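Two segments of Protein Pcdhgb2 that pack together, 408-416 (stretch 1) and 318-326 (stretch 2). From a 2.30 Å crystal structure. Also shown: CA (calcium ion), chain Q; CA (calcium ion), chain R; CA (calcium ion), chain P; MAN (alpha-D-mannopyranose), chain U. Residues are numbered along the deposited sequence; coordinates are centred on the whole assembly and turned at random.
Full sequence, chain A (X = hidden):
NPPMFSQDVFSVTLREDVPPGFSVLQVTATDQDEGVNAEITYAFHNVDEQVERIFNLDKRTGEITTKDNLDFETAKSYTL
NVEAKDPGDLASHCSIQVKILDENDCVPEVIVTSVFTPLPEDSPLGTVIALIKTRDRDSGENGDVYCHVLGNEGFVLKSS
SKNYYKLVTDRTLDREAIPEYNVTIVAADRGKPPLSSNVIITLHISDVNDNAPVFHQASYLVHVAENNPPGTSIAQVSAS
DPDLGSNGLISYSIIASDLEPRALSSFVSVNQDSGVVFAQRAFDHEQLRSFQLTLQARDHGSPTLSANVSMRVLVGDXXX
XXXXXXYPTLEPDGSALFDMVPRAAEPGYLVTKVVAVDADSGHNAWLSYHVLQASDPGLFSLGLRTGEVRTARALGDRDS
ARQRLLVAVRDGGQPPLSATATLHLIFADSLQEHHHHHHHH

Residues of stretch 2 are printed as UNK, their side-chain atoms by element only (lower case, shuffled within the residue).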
# COMPACT_ATOMS: atom_id res chain seq x y z
N ALA A 408 46.43 -46.29 -1.26
CA ALA A 408 45.10 -45.75 -1.01
C ALA A 408 44.80 -44.67 -2.04
O ALA A 408 45.62 -43.76 -2.25
CB ALA A 408 44.99 -45.17 0.41
N VAL A 409 43.64 -44.77 -2.68
CA VAL A 409 43.14 -43.71 -3.55
C VAL A 409 42.04 -42.98 -2.79
O VAL A 409 41.03 -43.59 -2.40
CB VAL A 409 42.64 -44.28 -4.90
CG1 VAL A 409 41.77 -45.51 -4.68
CG2 VAL A 409 41.90 -43.21 -5.68
N ARG A 410 42.24 -41.69 -2.55
CA ARG A 410 41.35 -40.87 -1.75
C ARG A 410 40.75 -39.75 -2.60
O ARG A 410 41.38 -39.27 -3.55
CB ARG A 410 42.08 -40.24 -0.56
CG ARG A 410 42.78 -41.25 0.34
CD ARG A 410 43.21 -40.62 1.65
NE ARG A 410 43.31 -41.64 2.69
CZ ARG A 410 44.45 -42.07 3.24
NH1 ARG A 410 45.61 -41.54 2.86
NH2 ARG A 410 44.42 -43.00 4.17
N ASP A 411 39.53 -39.34 -2.26
CA ASP A 411 38.98 -38.16 -2.89
C ASP A 411 39.31 -36.93 -2.04
O ASP A 411 39.96 -37.02 -1.00
CB ASP A 411 37.47 -38.31 -3.14
CG ASP A 411 36.66 -38.54 -1.86
OD1 ASP A 411 37.06 -38.07 -0.78
OD2 ASP A 411 35.60 -39.19 -1.96
N GLY A 412 38.88 -35.76 -2.50
CA GLY A 412 39.21 -34.54 -1.80
C GLY A 412 38.07 -34.02 -0.94
O GLY A 412 38.07 -32.86 -0.54
N GLY A 413 37.12 -34.89 -0.64
CA GLY A 413 35.99 -34.53 0.19
C GLY A 413 36.35 -34.42 1.66
O GLY A 413 37.47 -34.70 2.09
N GLN A 414 35.36 -34.00 2.44
CA GLN A 414 35.52 -33.86 3.88
C GLN A 414 34.29 -34.43 4.58
O GLN A 414 33.21 -33.84 4.51
CB GLN A 414 35.73 -32.39 4.26
CG GLN A 414 35.78 -32.13 5.75
CD GLN A 414 36.86 -32.94 6.45
OE1 GLN A 414 37.99 -33.06 5.96
NE2 GLN A 414 36.52 -33.51 7.61
N PRO A 415 34.44 -35.59 5.24
CA PRO A 415 35.69 -36.36 5.34
C PRO A 415 36.00 -37.14 4.06
O PRO A 415 35.08 -37.41 3.28
CB PRO A 415 35.42 -37.30 6.51
CG PRO A 415 33.94 -37.51 6.48
CD PRO A 415 33.33 -36.23 5.97
N PRO A 416 37.27 -37.46 3.83
CA PRO A 416 37.66 -38.14 2.59
C PRO A 416 37.29 -39.62 2.60
O PRO A 416 37.62 -40.35 3.53
CB PRO A 416 39.19 -37.97 2.55
CG PRO A 416 39.49 -36.86 3.52
CD PRO A 416 38.43 -36.94 4.57
N UNK A 318 27.27 -33.67 -2.75
CA UNK A 318 27.89 -34.17 -1.53
C UNK A 318 28.79 -35.35 -1.85
O UNK A 318 28.72 -35.94 -2.94
c UNK A 318 26.84 -34.59 -0.49
c UNK A 318 26.19 -33.44 0.25
n UNK A 318 24.70 -31.23 3.78
c UNK A 318 25.36 -33.97 1.42
c UNK A 318 25.35 -32.19 3.13
n UNK A 318 26.62 -32.43 3.41
n UNK A 318 24.73 -32.90 2.19
N UNK A 319 29.65 -35.69 -0.90
CA UNK A 319 30.58 -36.81 -1.07
C UNK A 319 29.93 -38.11 -0.59
O UNK A 319 30.31 -38.69 0.43
o UNK A 319 33.06 -37.90 -1.92
c UNK A 319 32.98 -37.52 -0.76
c UNK A 319 31.89 -36.54 -0.35
n UNK A 319 33.81 -37.94 0.20
N UNK A 320 28.93 -38.56 -1.35
CA UNK A 320 28.23 -39.79 -1.03
C UNK A 320 28.67 -40.97 -1.90
O UNK A 320 28.00 -42.00 -1.91
c UNK A 320 26.71 -39.58 -1.12
c UNK A 320 26.27 -38.97 -2.44
o UNK A 320 25.05 -38.98 -2.72
o UNK A 320 27.13 -38.46 -3.19
N UNK A 321 29.78 -40.84 -2.61
CA UNK A 321 30.35 -41.93 -3.39
C UNK A 321 31.82 -42.06 -3.05
O UNK A 321 32.57 -41.09 -3.17
n UNK A 321 28.03 -40.67 -5.34
c UNK A 321 28.72 -41.80 -5.32
c UNK A 321 30.16 -41.70 -4.89
o UNK A 321 28.22 -42.89 -5.63
N UNK A 322 32.23 -43.26 -2.64
CA UNK A 322 33.64 -43.53 -2.42
C UNK A 322 34.30 -43.89 -3.75
O UNK A 322 33.67 -44.49 -4.62
c UNK A 322 33.82 -44.68 -1.44
N UNK A 323 35.57 -43.52 -3.93
CA UNK A 323 36.28 -43.94 -5.14
C UNK A 323 36.36 -45.46 -5.21
O UNK A 323 36.34 -46.15 -4.19
c UNK A 323 37.78 -42.92 -3.55
c UNK A 323 37.67 -43.31 -4.99
c UNK A 323 36.39 -42.67 -3.06
N UNK A 324 36.42 -45.98 -6.43
CA UNK A 324 36.53 -47.41 -6.66
C UNK A 324 37.63 -47.70 -7.66
O UNK A 324 37.80 -46.97 -8.64
n UNK A 324 32.77 -48.89 -8.74
c UNK A 324 32.97 -47.57 -8.16
c UNK A 324 34.44 -47.17 -8.13
n UNK A 324 32.47 -48.09 -10.88
c UNK A 324 32.53 -49.11 -10.03
c UNK A 324 35.19 -48.01 -7.13
n UNK A 324 32.36 -50.35 -10.47
N UNK A 325 38.39 -48.76 -7.40
CA UNK A 325 39.51 -49.14 -8.25
C UNK A 325 39.00 -49.96 -9.42
O UNK A 325 38.26 -50.93 -9.23
c UNK A 325 41.75 -50.28 -8.32
c UNK A 325 41.01 -49.09 -6.23
c UNK A 325 40.56 -49.91 -7.44
N UNK A 326 39.38 -49.57 -10.63
CA UNK A 326 39.03 -50.31 -11.84
C UNK A 326 40.19 -51.10 -12.42
O UNK A 326 39.95 -52.10 -13.11
c UNK A 326 37.28 -48.51 -12.54
c UNK A 326 36.82 -47.68 -13.73
c UNK A 326 36.16 -49.40 -12.03
c UNK A 326 38.51 -49.34 -12.91
CA CA Q . 27.49 -36.85 -4.93
CA CA R . 33.71 -39.06 -3.77
CA CA P . 24.14 -38.94 -4.86
C1 MAN U . 41.20 -44.69 2.77
C2 MAN U . 40.97 -45.94 3.63
C3 MAN U . 39.75 -45.72 4.52
C4 MAN U . 39.94 -44.46 5.36
C5 MAN U . 40.12 -43.27 4.42
C6 MAN U . 40.38 -41.96 5.14
O2 MAN U . 42.08 -46.13 4.52
O3 MAN U . 39.48 -46.84 5.35
O4 MAN U . 38.81 -44.25 6.20
O5 MAN U . 41.26 -43.51 3.54
O6 MAN U . 41.00 -41.07 4.22
O HOH W 1 24.92 -41.35 -5.41
O HOH W 2 22.08 -39.61 -3.83

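Position 318 has seven side-chain atoms: three carbons, a nitrogen, then a carbon carrying two more nitrogens. This guanidinium makes no contact with stretch 1. The residue is Arg-318. Its backbone O binds the calcium ion of chain Q at 2.5 Å.

Position 319 has two carbons, the second carrying one oxygen and one nitrogen. A carboxamide fits. The oxygen lies 2.3 Å from the calcium ion of chain R, and the nitrogen faces Asp-411 and the backbone O of Pro-415. The residue is Asn-319. Its ND2 gives two weak hydrogen bonds, to Asp-411 OD2 at 3.1 Å and to Pro-415 O at 3.4 Å.

Position 320 has two carbons, the second carrying two oxygens. Its CA-to-CB bond points away from stretch 1, and the side chain touches nothing there. The residue is Asp-320. It bridges two calcium ions: OD1 is 2.4 Å from that of chain Q, and OD2 is 2.3 Å from that of chain P.

Position 321 again has two carbons, with one oxygen and one nitrogen on the second. The end of the side chain leads away from stretch 1. The residue is Asn-321. Its ND2 donates to water 1 at 3.2 Å, and that water binds the calcium ion of chain P. Its backbone O binds the chain R ion at 2.4 Å.

Position 322 has a single carbon, directed sideways and touching nothing on stretch 1. The residue is Ala-322.

Position 323 has three carbons that close a ring onto the backbone N. The ring packs against Val-409 and Asp-411. The residue is Pro-323. Its CG is 3.5 Å from Val-409 O, and its CD is 3.7 Å from Asp-411 OD2.

Position 324 has three carbons, a nitrogen, and a carbon with two further nitrogens. Its CA-to-CB bond points away from stretch 1, and the side chain makes no contact with it. The residue is Arg-324.

Position 325 has three carbons, one carrying the other two. One branch meets Val-409. The residue is Val-325, with its CG2 4.0 Å from Val-409 CG1.

Position 326 has four carbons, forked at the second, out of reach of stretch 1. The residue is Leu-326.

The contact joins a metal site to a small apolar patch. Asn-319 OD1 and Asp-411 OD2 are 2.8 Å apart but not hydrogen-bonded; both bind the chain R ion, Asp-411 OD2 at 2.6 Å. Asp-411 OD1 accepts from Gly-413 N at 3.2 Å, which helps hold the turn. Gly-413 leaves room for Asn-319: a CB there would clash with ND2. Val-409, Pro-323 and Val-325 supply the apolar side.

Stretch 2 318-326: RNDNAPRVL
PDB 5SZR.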